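PDB 6VBK: Lon211 from Mycobacterium tuberculosis, which probably helps recognise and bind protein substrates, as the N-terminal domain of the ATP-dependent Lon protease. Local coordinates for residues 66-71 and 98-103; 136-141 and 194-199; 186-191 and 203-208. One frame throughout, in Å; residues are numbered along the deposited sequence.

Interaction 1 (66-71 and 98-103)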
ATOM      1  N   VAL B  66     -13.890  -9.395  -6.691  1.00 47.54           N
ATOM      2  CA  VAL B  66     -13.060  -9.909  -7.772  1.00 59.72           C
ATOM      3  C   VAL B  66     -12.426  -8.738  -8.507  1.00 59.96           C
ATOM      4  O   VAL B  66     -12.839  -7.585  -8.366  1.00 56.51           O
ATOM      5  CB  VAL B  66     -13.859 -10.788  -8.758  1.00 56.42           C
ATOM      6  CG1 VAL B  66     -14.438 -12.001  -8.047  1.00 52.06           C
ATOM      7  CG2 VAL B  66     -14.961  -9.977  -9.420  1.00 53.45           C
ATOM      8  N   LEU B  67     -11.407  -9.050  -9.303  1.00 54.28           N
ATOM      9  CA  LEU B  67     -10.741  -8.069 -10.152  1.00 48.26           C
ATOM     10  C   LEU B  67     -11.085  -8.389 -11.602  1.00 59.04           C
ATOM     11  O   LEU B  67     -10.580  -9.365 -12.167  1.00 58.65           O
ATOM     12  CB  LEU B  67      -9.231  -8.073  -9.924  1.00 51.02           C
ATOM     13  CG  LEU B  67      -8.476  -6.932 -10.609  1.00 65.43           C
ATOM     14  CD1 LEU B  67      -9.039  -5.582 -10.186  1.00 60.28           C
ATOM     15  CD2 LEU B  67      -6.989  -7.012 -10.310  1.00 62.63           C
ATOM     16  N   LEU B  68     -11.947  -7.568 -12.195  1.00 49.09           N
ATOM     17  CA  LEU B  68     -12.383  -7.757 -13.574  1.00 50.00           C
ATOM     18  C   LEU B  68     -11.323  -7.177 -14.503  1.00 54.85           C
ATOM     19  O   LEU B  68     -11.185  -5.954 -14.613  1.00 56.11           O
ATOM     20  CB  LEU B  68     -13.738  -7.092 -13.789  1.00 49.80           C
ATOM     21  CG  LEU B  68     -14.811  -7.466 -12.764  1.00 47.56           C
ATOM     22  CD1 LEU B  68     -15.943  -6.460 -12.789  1.00 48.40           C
ATOM     23  CD2 LEU B  68     -15.337  -8.872 -13.016  1.00 51.76           C
ATOM     24  N   VAL B  69     -10.575  -8.049 -15.169  1.00 57.93           N
ATOM     25  CA  VAL B  69      -9.435  -7.660 -15.988  1.00 57.40           C
ATOM     26  C   VAL B  69      -9.725  -8.034 -17.438  1.00 67.54           C
ATOM     27  O   VAL B  69      -9.981  -9.206 -17.733  1.00 62.76           O
ATOM     28  CB  VAL B  69      -8.132  -8.325 -15.516  1.00 58.85           C
ATOM     29  CG1 VAL B  69      -6.943  -7.749 -16.271  1.00 65.93           C
ATOM     30  CG2 VAL B  69      -7.963  -8.155 -14.016  1.00 71.73           C
ATOM     31  N   PRO B  70      -9.671  -7.028 -18.479  1.00 73.62           N
ATOM     32  CA  PRO B  70      -9.853  -6.926 -20.161  1.00 88.58           C
ATOM     33  C   PRO B  70      -8.698  -7.744 -20.748  1.00100.42           C
ATOM     34  O   PRO B  70      -7.604  -7.222 -20.804  1.00117.09           O
ATOM     35  CB  PRO B  70      -9.765  -5.437 -20.489  1.00 92.02           C
ATOM     36  CG  PRO B  70     -10.101  -4.786 -19.181  1.00 81.76           C
ATOM     37  CD  PRO B  70      -9.370  -5.629 -18.158  1.00 83.27           C
ATOM     38  N   ARG B  71      -8.941  -9.014 -21.087  1.00 82.02           N
ATOM     39  CA  ARG B  71      -7.856  -9.850 -21.665  1.00 98.42           C
ATOM     40  C   ARG B  71      -8.292 -10.458 -23.001  1.00109.90           C
ATOM     41  O   ARG B  71      -9.295 -11.191 -23.013  1.00115.90           O
ATOM     42  CB  ARG B  71      -7.502 -10.995 -20.711  1.00 92.23           C
ATOM     43  CG  ARG B  71      -6.583 -12.040 -21.325  1.00 98.46           C
ATOM     44  CD  ARG B  71      -6.504 -13.331 -20.534  1.00 94.44           C
ATOM     45  NE  ARG B  71      -7.596 -14.256 -20.801  1.00 92.65           N
ATOM     46  CZ  ARG B  71      -7.794 -15.388 -20.138  1.00 88.59           C
ATOM     47  NH1 ARG B  71      -8.812 -16.170 -20.449  1.00 88.97           N
ATOM     48  NH2 ARG B  71      -6.973 -15.733 -19.165  1.00 86.32           N
ATOM     49  N   ALA B  98     -23.997 -14.601 -12.521  1.00 50.22           N
ATOM     50  CA  ALA B  98     -23.680 -13.731 -11.403  1.00 47.73           C
ATOM     51  C   ALA B  98     -23.816 -12.292 -11.873  1.00 47.32           C
ATOM     52  O   ALA B  98     -23.649 -11.995 -13.058  1.00 52.18           O
ATOM     53  CB  ALA B  98     -22.269 -13.991 -10.861  1.00 42.79           C
ATOM     54  N   VAL B  99     -24.133 -11.404 -10.939  1.00 43.34           N
ATOM     55  CA  VAL B  99     -24.254  -9.978 -11.217  1.00 42.11           C
ATOM     56  C   VAL B  99     -23.124  -9.270 -10.487  1.00 37.76           C
ATOM     57  O   VAL B  99     -22.995  -9.391  -9.263  1.00 46.42           O
ATOM     58  CB  VAL B  99     -25.623  -9.428 -10.793  1.00 47.91           C
ATOM     59  CG1 VAL B  99     -25.669  -7.923 -10.983  1.00 40.46           C
ATOM     60  CG2 VAL B  99     -26.727 -10.100 -11.592  1.00 42.42           C
ATOM     61  N   VAL B 100     -22.303  -8.538 -11.237  1.00 41.31           N
ATOM     62  CA  VAL B 100     -21.138  -7.859 -10.687  1.00 37.85           C
ATOM     63  C   VAL B 100     -21.289  -6.360 -10.910  1.00 39.65           C
ATOM     64  O   VAL B 100     -21.827  -5.919 -11.932  1.00 43.22           O
ATOM     65  CB  VAL B 100     -19.821  -8.384 -11.302  1.00 42.08           C
ATOM     66  CG1 VAL B 100     -19.718  -8.015 -12.778  1.00 40.43           C
ATOM     67  CG2 VAL B 100     -18.618  -7.862 -10.526  1.00 50.00           C
ATOM     68  N   ARG B 101     -20.827  -5.582  -9.935  1.00 37.93           N
ATOM     69  CA  ARG B 101     -20.840  -4.128  -9.997  1.00 36.44           C
ATOM     70  C   ARG B 101     -19.408  -3.619  -9.957  1.00 40.23           C
ATOM     71  O   ARG B 101     -18.660  -3.936  -9.027  1.00 41.62           O
ATOM     72  CB  ARG B 101     -21.649  -3.536  -8.838  1.00 37.43           C
ATOM     73  CG  ARG B 101     -21.574  -2.017  -8.727  1.00 44.79           C
ATOM     74  CD  ARG B 101     -22.353  -1.528  -7.513  1.00 48.26           C
ATOM     75  NE  ARG B 101     -21.822  -2.078  -6.268  1.00 68.75           N
ATOM     76  CZ  ARG B 101     -20.969  -1.441  -5.473  1.00 81.80           C
ATOM     77  NH1 ARG B 101     -20.551  -0.223  -5.788  1.00 95.47           N
ATOM     78  NH2 ARG B 101     -20.536  -2.019  -4.361  1.00 76.55           N
ATOM     79  N   GLY B 102     -19.027  -2.839 -10.968  1.00 42.04           N
ATOM     80  CA  GLY B 102     -17.712  -2.215 -10.978  1.00 43.74           C
ATOM     81  C   GLY B 102     -17.623  -1.067  -9.988  1.00 52.27           C
ATOM     82  O   GLY B 102     -18.458  -0.156  -9.996  1.00 53.43           O
ATOM     83  N   VAL B 103     -16.593  -1.096  -9.145  1.00 48.26           N
ATOM     84  CA  VAL B 103     -16.444  -0.149  -8.040  1.00 50.21           C
ATOM     85  C   VAL B 103     -15.383   0.908  -8.352  1.00 64.03           C
ATOM     86  O   VAL B 103     -15.677   2.105  -8.380  1.00 64.65           O
ATOM     87  CB  VAL B 103     -16.125  -0.885  -6.718  1.00 60.93           C
ATOM     88  CG1 VAL B 103     -15.936   0.104  -5.561  1.00 63.23           C
ATOM     89  CG2 VAL B 103     -17.211  -1.895  -6.384  1.00 55.49           C
TER

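Interaction 2 (136-141 and 194-199)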
ATOM      1  N   GLN B 136     -15.652  19.733 -15.236  1.00101.95           N
ATOM      2  CA  GLN B 136     -17.081  20.024 -15.289  1.00 94.04           C
ATOM      3  C   GLN B 136     -17.497  20.487 -16.680  1.00 86.04           C
ATOM      4  O   GLN B 136     -18.579  20.129 -17.161  1.00 73.86           O
ATOM      5  CB  GLN B 136     -17.440  21.082 -14.244  1.00115.24           C
ATOM      6  CG  GLN B 136     -17.049  20.724 -12.814  1.00122.41           C
ATOM      7  CD  GLN B 136     -18.041  19.792 -12.146  1.00123.36           C
ATOM      8  OE1 GLN B 136     -17.962  18.572 -12.292  1.00116.71           O
ATOM      9  NE2 GLN B 136     -18.977  20.363 -11.397  1.00127.76           N
ATOM     10  N   GLU B 137     -16.653  21.287 -17.341  1.00103.39           N
ATOM     11  CA  GLU B 137     -16.963  21.733 -18.696  1.00 96.75           C
ATOM     12  C   GLU B 137     -16.851  20.596 -19.702  1.00 93.82           C
ATOM     13  O   GLU B 137     -17.586  20.578 -20.696  1.00101.56           O
ATOM     14  CB  GLU B 137     -16.042  22.885 -19.100  1.00 90.20           C
ATOM     15  CG  GLU B 137     -16.356  24.212 -18.427  1.00118.88           C
ATOM     16  CD  GLU B 137     -15.416  24.530 -17.281  1.00135.06           C
ATOM     17  OE1 GLU B 137     -15.903  24.754 -16.154  1.00135.81           O
ATOM     18  OE2 GLU B 137     -14.188  24.556 -17.510  1.00141.63           O
ATOM     19  N   LEU B 138     -15.936  19.651 -19.475  1.00 77.23           N
ATOM     20  CA  LEU B 138     -15.854  18.480 -20.340  1.00 88.23           C
ATOM     21  C   LEU B 138     -17.107  17.623 -20.218  1.00 78.44           C
ATOM     22  O   LEU B 138     -17.575  17.050 -21.209  1.00 78.98           O
ATOM     23  CB  LEU B 138     -14.613  17.660 -19.993  1.00 80.89           C
ATOM     24  CG  LEU B 138     -13.269  18.386 -20.010  1.00 97.30           C
ATOM     25  CD1 LEU B 138     -12.180  17.501 -19.431  1.00 99.04           C
ATOM     26  CD2 LEU B 138     -12.920  18.810 -21.421  1.00 86.75           C
ATOM     27  N   ALA B 139     -17.661  17.523 -19.007  1.00 81.18           N
ATOM     28  CA  ALA B 139     -18.863  16.723 -18.800  1.00 75.88           C
ATOM     29  C   ALA B 139     -20.071  17.354 -19.477  1.00 79.22           C
ATOM     30  O   ALA B 139     -20.886  16.650 -20.083  1.00 76.50           O
ATOM     31  CB  ALA B 139     -19.119  16.539 -17.304  1.00 71.66           C
ATOM     32  N   LYS B 140     -20.205  18.680 -19.382  1.00 82.93           N
ATOM     33  CA  LYS B 140     -21.328  19.359 -20.022  1.00 90.04           C
ATOM     34  C   LYS B 140     -21.275  19.204 -21.536  1.00 82.29           C
ATOM     35  O   LYS B 140     -22.304  18.975 -22.182  1.00 92.80           O
ATOM     36  CB  LYS B 140     -21.331  20.838 -19.633  1.00 93.91           C
ATOM     37  CG  LYS B 140     -22.580  21.598 -20.053  1.00103.63           C
ATOM     38  CD  LYS B 140     -22.473  23.066 -19.673  1.00103.80           C
ATOM     39  CE  LYS B 140     -23.815  23.771 -19.780  1.00 98.37           C
ATOM     40  NZ  LYS B 140     -23.717  25.198 -19.360  1.00105.19           N
ATOM     41  N   GLU B 141     -20.081  19.323 -22.120  1.00 80.09           N
ATOM     42  CA  GLU B 141     -19.938  19.130 -23.558  1.00 86.73           C
ATOM     43  C   GLU B 141     -20.186  17.678 -23.948  1.00 74.44           C
ATOM     44  O   GLU B 141     -20.825  17.405 -24.972  1.00 65.72           O
ATOM     45  CB  GLU B 141     -18.548  19.578 -24.013  1.00 99.50           C
ATOM     46  CG  GLU B 141     -18.174  19.120 -25.414  1.00110.84           C
ATOM     47  CD  GLU B 141     -16.867  19.718 -25.896  1.00125.44           C
ATOM     48  OE1 GLU B 141     -16.428  20.734 -25.318  1.00130.32           O
ATOM     49  OE2 GLU B 141     -16.279  19.172 -26.853  1.00124.57           O
ATOM     50  N   ASP B 194      -7.063   9.929 -14.632  1.00 93.96           N
ATOM     51  CA  ASP B 194      -7.485  11.356 -14.649  1.00 94.17           C
ATOM     52  C   ASP B 194      -8.822  11.486 -15.382  1.00 94.17           C
ATOM     53  O   ASP B 194      -8.915  11.000 -16.521  1.00 89.44           O
ATOM     54  CB  ASP B 194      -6.420  12.260 -15.271  1.00102.98           C
ATOM     55  CG  ASP B 194      -6.788  13.732 -15.204  1.00100.53           C
ATOM     56  OD1 ASP B 194      -6.857  14.268 -14.083  1.00101.05           O
ATOM     57  OD2 ASP B 194      -7.022  14.324 -16.269  1.00109.13           O
ATOM     58  N   VAL B 195      -9.799  12.152 -14.760  1.00 99.25           N
ATOM     59  CA  VAL B 195     -11.108  12.302 -15.387  1.00 78.35           C
ATOM     60  C   VAL B 195     -11.051  13.280 -16.555  1.00 78.76           C
ATOM     61  O   VAL B 195     -11.792  13.129 -17.535  1.00 80.16           O
ATOM     62  CB  VAL B 195     -12.154  12.724 -14.334  1.00 76.24           C
ATOM     63  CG1 VAL B 195     -11.784  14.061 -13.707  1.00 88.12           C
ATOM     64  CG2 VAL B 195     -13.546  12.780 -14.949  1.00 78.37           C
ATOM     65  N   VAL B 196     -10.174  14.286 -16.485  1.00 92.45           N
ATOM     66  CA  VAL B 196     -10.058  15.245 -17.581  1.00 98.98           C
ATOM     67  C   VAL B 196      -9.596  14.546 -18.854  1.00 92.98           C
ATOM     68  O   VAL B 196     -10.116  14.804 -19.945  1.00 88.16           O
ATOM     69  CB  VAL B 196      -9.116  16.399 -17.189  1.00106.21           C
ATOM     70  CG1 VAL B 196      -8.547  17.076 -18.427  1.00 95.66           C
ATOM     71  CG2 VAL B 196      -9.853  17.411 -16.325  1.00100.97           C
ATOM     72  N   GLU B 197      -8.626  13.637 -18.730  1.00101.78           N
ATOM     73  CA  GLU B 197      -8.133  12.915 -19.897  1.00102.08           C
ATOM     74  C   GLU B 197      -9.210  12.020 -20.500  1.00 91.41           C
ATOM     75  O   GLU B 197      -9.376  11.981 -21.724  1.00 93.56           O
ATOM     76  CB  GLU B 197      -6.906  12.087 -19.524  1.00103.63           C
ATOM     77  CG  GLU B 197      -5.660  12.893 -19.208  1.00113.72           C
ATOM     78  CD  GLU B 197      -4.502  12.012 -18.780  1.00113.28           C
ATOM     79  OE1 GLU B 197      -4.530  11.500 -17.640  1.00123.95           O
ATOM     80  OE2 GLU B 197      -3.570  11.818 -19.588  1.00108.74           O
ATOM     81  N   ARG B 198      -9.952  11.295 -19.658  1.00 83.67           N
ATOM     82  CA  ARG B 198     -10.954  10.361 -20.167  1.00 80.19           C
ATOM     83  C   ARG B 198     -12.049  11.088 -20.936  1.00 81.52           C
ATOM     84  O   ARG B 198     -12.393  10.705 -22.061  1.00 75.54           O
ATOM     85  CB  ARG B 198     -11.558   9.554 -19.019  1.00 74.03           C
ATOM     86  CG  ARG B 198     -10.600   8.575 -18.373  1.00 87.17           C
ATOM     87  CD  ARG B 198     -11.361   7.403 -17.783  1.00 71.87           C
ATOM     88  NE  ARG B 198     -12.478   7.833 -16.950  1.00 89.87           N
ATOM     89  CZ  ARG B 198     -12.372   8.141 -15.663  1.00 80.82           C
ATOM     90  NH1 ARG B 198     -11.195   8.069 -15.057  1.00 71.23           N
ATOM     91  NH2 ARG B 198     -13.443   8.520 -14.981  1.00 74.42           N
ATOM     92  N   LEU B 199     -12.625  12.132 -20.334  1.00 83.71           N
ATOM     93  CA  LEU B 199     -13.634  12.924 -21.031  1.00 77.28           C
ATOM     94  C   LEU B 199     -13.078  13.480 -22.334  1.00 91.37           C
ATOM     95  O   LEU B 199     -13.705  13.364 -23.392  1.00 87.33           O
ATOM     96  CB  LEU B 199     -14.133  14.052 -20.125  1.00 71.94           C
ATOM     97  CG  LEU B 199     -15.049  13.638 -18.973  1.00 71.90           C
ATOM     98  CD1 LEU B 199     -15.186  14.766 -17.967  1.00 97.16           C
ATOM     99  CD2 LEU B 199     -16.413  13.230 -19.506  1.00 75.24           C
TER

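Interaction 3 (186-191 and 203-208)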
ATOM      1  N   LYS B 186     -12.164   1.021 -24.836  1.00 79.02           N
ATOM      2  CA  LYS B 186     -12.672   0.857 -23.477  1.00 80.74           C
ATOM      3  C   LYS B 186     -11.551   0.541 -22.494  1.00 87.89           C
ATOM      4  O   LYS B 186     -11.571   1.012 -21.350  1.00 84.02           O
ATOM      5  CB  LYS B 186     -13.738  -0.238 -23.447  1.00 71.18           C
ATOM      6  CG  LYS B 186     -15.004   0.108 -24.216  1.00 90.68           C
ATOM      7  CD  LYS B 186     -16.014  -1.025 -24.159  1.00 82.59           C
ATOM      8  CE  LYS B 186     -17.279  -0.678 -24.928  1.00 79.00           C
ATOM      9  NZ  LYS B 186     -18.277  -1.780 -24.865  1.00 84.87           N
ATOM     10  N   ILE B 187     -10.568  -0.259 -22.917  1.00 83.46           N
ATOM     11  CA  ILE B 187      -9.433  -0.563 -22.048  1.00 81.58           C
ATOM     12  C   ILE B 187      -8.644   0.705 -21.745  1.00 98.12           C
ATOM     13  O   ILE B 187      -8.163   0.903 -20.622  1.00103.94           O
ATOM     14  CB  ILE B 187      -8.546  -1.651 -22.685  1.00 90.90           C
ATOM     15  CG1 ILE B 187      -9.291  -2.987 -22.732  1.00 84.19           C
ATOM     16  CG2 ILE B 187      -7.240  -1.805 -21.919  1.00 87.75           C
ATOM     17  CD1 ILE B 187      -8.668  -4.005 -23.661  1.00 85.31           C
ATOM     18  N   GLU B 188      -8.512   1.591 -22.738  1.00104.45           N
ATOM     19  CA  GLU B 188      -7.835   2.862 -22.508  1.00103.61           C
ATOM     20  C   GLU B 188      -8.630   3.754 -21.563  1.00106.06           C
ATOM     21  O   GLU B 188      -8.039   4.511 -20.784  1.00 99.19           O
ATOM     22  CB  GLU B 188      -7.588   3.580 -23.833  1.00102.09           C
ATOM     23  CG  GLU B 188      -6.612   4.738 -23.725  1.00111.57           C
ATOM     24  CD  GLU B 188      -6.371   5.434 -25.048  1.00113.02           C
ATOM     25  OE1 GLU B 188      -5.775   6.533 -25.038  1.00118.75           O
ATOM     26  OE2 GLU B 188      -6.775   4.888 -26.096  1.00109.06           O
ATOM     27  N   VAL B 189      -9.963   3.689 -21.623  1.00 97.46           N
ATOM     28  CA  VAL B 189     -10.778   4.368 -20.620  1.00 87.15           C
ATOM     29  C   VAL B 189     -10.501   3.783 -19.243  1.00 78.33           C
ATOM     30  O   VAL B 189     -10.360   4.513 -18.255  1.00 88.94           O
ATOM     31  CB  VAL B 189     -12.273   4.275 -20.985  1.00 81.65           C
ATOM     32  CG1 VAL B 189     -13.119   5.013 -19.957  1.00 72.16           C
ATOM     33  CG2 VAL B 189     -12.517   4.832 -22.375  1.00 83.48           C
ATOM     34  N   LEU B 190     -10.406   2.455 -19.158  1.00 93.62           N
ATOM     35  CA  LEU B 190     -10.026   1.813 -17.906  1.00 82.00           C
ATOM     36  C   LEU B 190      -8.597   2.166 -17.513  1.00 92.01           C
ATOM     37  O   LEU B 190      -8.257   2.154 -16.323  1.00102.45           O
ATOM     38  CB  LEU B 190     -10.194   0.300 -18.037  1.00 92.65           C
ATOM     39  CG  LEU B 190      -9.853  -0.578 -16.835  1.00 87.22           C
ATOM     40  CD1 LEU B 190     -10.664  -0.154 -15.623  1.00 79.82           C
ATOM     41  CD2 LEU B 190     -10.103  -2.039 -17.170  1.00 88.54           C
ATOM     42  N   GLU B 191      -7.798   2.558 -18.509  1.00104.41           N
ATOM     43  CA  GLU B 191      -6.359   2.882 -18.315  1.00120.93           C
ATOM     44  C   GLU B 191      -6.132   4.286 -17.737  1.00117.56           C
ATOM     45  O   GLU B 191      -5.309   4.392 -16.819  1.00120.33           O
ATOM     46  CB  GLU B 191      -5.612   2.770 -19.645  1.00143.93           C
ATOM     47  CG  GLU B 191      -4.226   3.389 -19.598  1.00146.91           C
ATOM     48  CD  GLU B 191      -3.650   3.812 -20.939  1.00136.67           C
ATOM     49  OE1 GLU B 191      -3.084   4.920 -21.014  1.00129.85           O
ATOM     50  OE2 GLU B 191      -3.763   3.033 -21.902  1.00130.98           O
ATOM     51  N   ILE B 203     -14.784  12.283 -25.697  1.00 85.76           N
ATOM     52  CA  ILE B 203     -15.420  13.337 -26.486  1.00 92.39           C
ATOM     53  C   ILE B 203     -14.946  13.275 -27.932  1.00102.52           C
ATOM     54  O   ILE B 203     -15.740  13.421 -28.871  1.00101.65           O
ATOM     55  CB  ILE B 203     -15.152  14.717 -25.855  1.00 85.95           C
ATOM     56  CG1 ILE B 203     -16.069  14.945 -24.651  1.00 83.74           C
ATOM     57  CG2 ILE B 203     -15.329  15.830 -26.878  1.00 99.91           C
ATOM     58  CD1 ILE B 203     -15.766  16.218 -23.886  1.00 84.89           C
ATOM     59  N   GLY B 204     -13.648  13.044 -28.138  1.00109.47           N
ATOM     60  CA  GLY B 204     -13.134  12.922 -29.492  1.00119.89           C
ATOM     61  C   GLY B 204     -13.648  11.687 -30.205  1.00116.93           C
ATOM     62  O   GLY B 204     -13.993  11.743 -31.389  1.00113.59           O
ATOM     63  N   TRP B 205     -13.706  10.554 -29.500  1.00106.00           N
ATOM     64  CA  TRP B 205     -14.224   9.331 -30.106  1.00104.48           C
ATOM     65  C   TRP B 205     -15.712   9.441 -30.407  1.00100.56           C
ATOM     66  O   TRP B 205     -16.186   8.878 -31.401  1.00101.31           O
ATOM     67  CB  TRP B 205     -13.961   8.134 -29.191  1.00 92.14           C
ATOM     68  CG  TRP B 205     -12.519   7.950 -28.830  1.00104.67           C
ATOM     69  CD1 TRP B 205     -11.436   8.430 -29.509  1.00114.33           C
ATOM     70  CD2 TRP B 205     -12.000   7.245 -27.695  1.00 84.17           C
ATOM     71  NE1 TRP B 205     -10.276   8.063 -28.871  1.00116.59           N
ATOM     72  CE2 TRP B 205     -10.595   7.335 -27.755  1.00102.54           C
ATOM     73  CE3 TRP B 205     -12.588   6.544 -26.637  1.00 90.34           C
ATOM     74  CZ2 TRP B 205      -9.769   6.752 -26.796  1.00 95.03           C
ATOM     75  CZ3 TRP B 205     -11.766   5.966 -25.687  1.00 91.89           C
ATOM     76  CH2 TRP B 205     -10.372   6.073 -25.773  1.00 88.45           C
ATOM     77  N   THR B 206     -16.462  10.156 -29.565  1.00 97.75           N
ATOM     78  CA  THR B 206     -17.896  10.303 -29.791  1.00100.82           C
ATOM     79  C   THR B 206     -18.173  11.197 -30.992  1.00 91.85           C
ATOM     80  O   THR B 206     -19.082  10.921 -31.785  1.00 91.37           O
ATOM     81  CB  THR B 206     -18.572  10.871 -28.544  1.00104.66           C
ATOM     82  OG1 THR B 206     -18.107  10.167 -27.385  1.00 95.87           O
ATOM     83  CG2 THR B 206     -20.081  10.725 -28.644  1.00 99.54           C
ATOM     84  N   ARG B 207     -17.404  12.278 -31.137  1.00102.60           N
ATOM     85  CA  ARG B 207     -17.583  13.171 -32.276  1.00102.60           C
ATOM     86  C   ARG B 207     -17.262  12.462 -33.585  1.00111.83           C
ATOM     87  O   ARG B 207     -17.987  12.610 -34.575  1.00107.54           O
ATOM     88  CB  ARG B 207     -16.703  14.408 -32.109  1.00103.60           C
ATOM     89  CG  ARG B 207     -17.060  15.567 -33.023  1.00112.29           C
ATOM     90  CD  ARG B 207     -17.733  16.678 -32.239  1.00117.78           C
ATOM     91  NE  ARG B 207     -16.983  17.011 -31.031  1.00121.45           N
ATOM     92  CZ  ARG B 207     -17.300  17.998 -30.199  1.00112.33           C
ATOM     93  NH1 ARG B 207     -18.355  18.762 -30.443  1.00103.57           N
ATOM     94  NH2 ARG B 207     -16.557  18.224 -29.123  1.00103.25           N
ATOM     95  N   ASP B 208     -16.180  11.681 -33.609  1.00131.24           N
ATOM     96  CA  ASP B 208     -15.782  10.987 -34.826  1.00140.65           C
ATOM     97  C   ASP B 208     -16.675   9.795 -35.147  1.00137.67           C
ATOM     98  O   ASP B 208     -16.501   9.181 -36.204  1.00140.75           O
ATOM     99  CB  ASP B 208     -14.325  10.538 -34.721  1.00143.95           C
ATOM    100  CG  ASP B 208     -13.362  11.705 -34.665  1.00150.56           C
ATOM    101  OD1 ASP B 208     -13.809  12.855 -34.854  1.00151.53           O
ATOM    102  OD2 ASP B 208     -12.160  11.474 -34.428  1.00156.62           O
TER

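Interaction 1 (66-71 and 98-103)
The surface on which L68 and V66 meet V100 is entirely aliphatic, so no flat group enters it. The guanidinium of R101 lies outside that surface, with V103 CG2 3.5 Å above one face and offset toward the rim, while R101 NE is salt-bridged to E86. Across the contact, L68 and V100 reach toward each other tip to tip: L68 CD1 is 3.8 Å from V100 CG2 and 4.1 Å from V100 CG1. The V100 chi1 of 67° puts CG1 between the backbone N and the carbonyl carbon and CG2 anti to N, turning both methyls to L68 CD1. V66 adds a looser touch, its CG2 lying 4.4 Å from V100 CG2. Even the nearest CA pair, L68 and G102, is 8.1 Å apart, and the strands meet through side chains, burying 120 Å² in all. Strand 79-88 pairs antiparallel with both: V66 and L68 bond to it through the backbone at G83 and T81, and V100 packs on I85. The burial is consistent with the interior of the curved or branched mixed sheet of the Lon substrate-binding domain (PUA clan), where V30 and L32 of strand 29-33 also press on V100 and L17 of strand 9-19 meets V66.

Interaction 2 (136-141 and 194-199)
Around L138 and L199, whose CA atoms are 6.0 Å apart, helix segments 136-141 and 195-199 run nearly parallel, with axes 9.4 Å apart and a crossing angle of 24°. L138 has the largest share of the contact (87 of 195 Å²) and works with two parts of its side chain. Its CB lies against L199, 3.6 Å from L199 CD1, whereas its CD1 reaches over the first turn of the other helix, 3.4 Å from the carbonyl oxygen V196 O. The same methyl comes within 3.8 Å of V196 CG1, so V196 is touched on both backbone and side chain. L138 CG stands anti to its carbonyl carbon (chi1 -55°), which directs the branch across to V196. From the opposite helix, L199 CD1 extends past L138 to A139, 3.8 Å from A139 N and 4.4 Å from A139 CB. P168 and L171 of helix 168-173 cover L199 and A139 respectively, making this a three-helix junction in the helical part of the Lon substrate-binding domain. D194, the residue before V195, is the N-cap: its OD2 accepts from E197 N at 3.0 Å, on the anti side and 31° out of the carboxylate plane. Chemically, the segments meet through apolar packing; the capping bond is local, its helix end probably favouring a charged D194, and the E141–R207 salt bridge adds a polar tie between the two helices further along.

Interaction 3 (186-191 and 203-208)
W205 meets the other helix with the edge of its six-membered ring, and two kinds of contact share that edge. The apolar one is with V189, whose CG2 lies 3.6 Å from W205 CZ3, close to the ring plane; the two side chains slide past each other in opposite directions. With V189 CG1 anti to the backbone N (chi1 -179°), CG2 is the branch turned to the indole edge. The second kind brings a carboxylate to the rim. E188 OE2 is 3.6 Å from W205 CZ2 and 3.8 Å from W205 CH2, again near the ring plane, and the carboxylate is turned 62° against the indole. An extended chain beyond E188 CG carries the oxygen this far. Because the hydrogen-bearing rim of an aromatic ring is slightly positive, a negative oxygen there is probably mildly favourable, though the indole nitrogen is not involved. W205 supplies more than half of the 132 Å² buried between the segments. Hydrogen bonds near the contact also go to outside residues: R105 donates to V189 O and L190 O near the end of helix 183-191, and K186 NZ bonds to G176 O. Within the Lon substrate-binding domain, helix 183-191 lies between strand 79-88, where L190 meets V79 and T81, and helix 195-207, from which W205 reaches it and whose I203 and T206 rest on Y142 of helix 133-153.

Overall arrangement
Following the chain, interaction 1 closes first, bringing 98-103 back to 66-71 across a 26-residue loop that contains strand 79-88; it packs two strands of the sheet that both pair with strand 79-88. After strand 120-125 the chain turns helical, and interaction 2 closes a much longer loop of 52 residues, joining helix 133-153 to the start of helix 195-207. Interaction 3 opens inside that loop at 186-191 and closes beyond it at 203-208, so the two cross rather than nest. They share helix 195-207 and are linked by the E141–R207 salt bridge. P70, at the end of strand 65-70, packs on I187 and L190, which joins sheet to helices; interactions 1 and 2 do not touch.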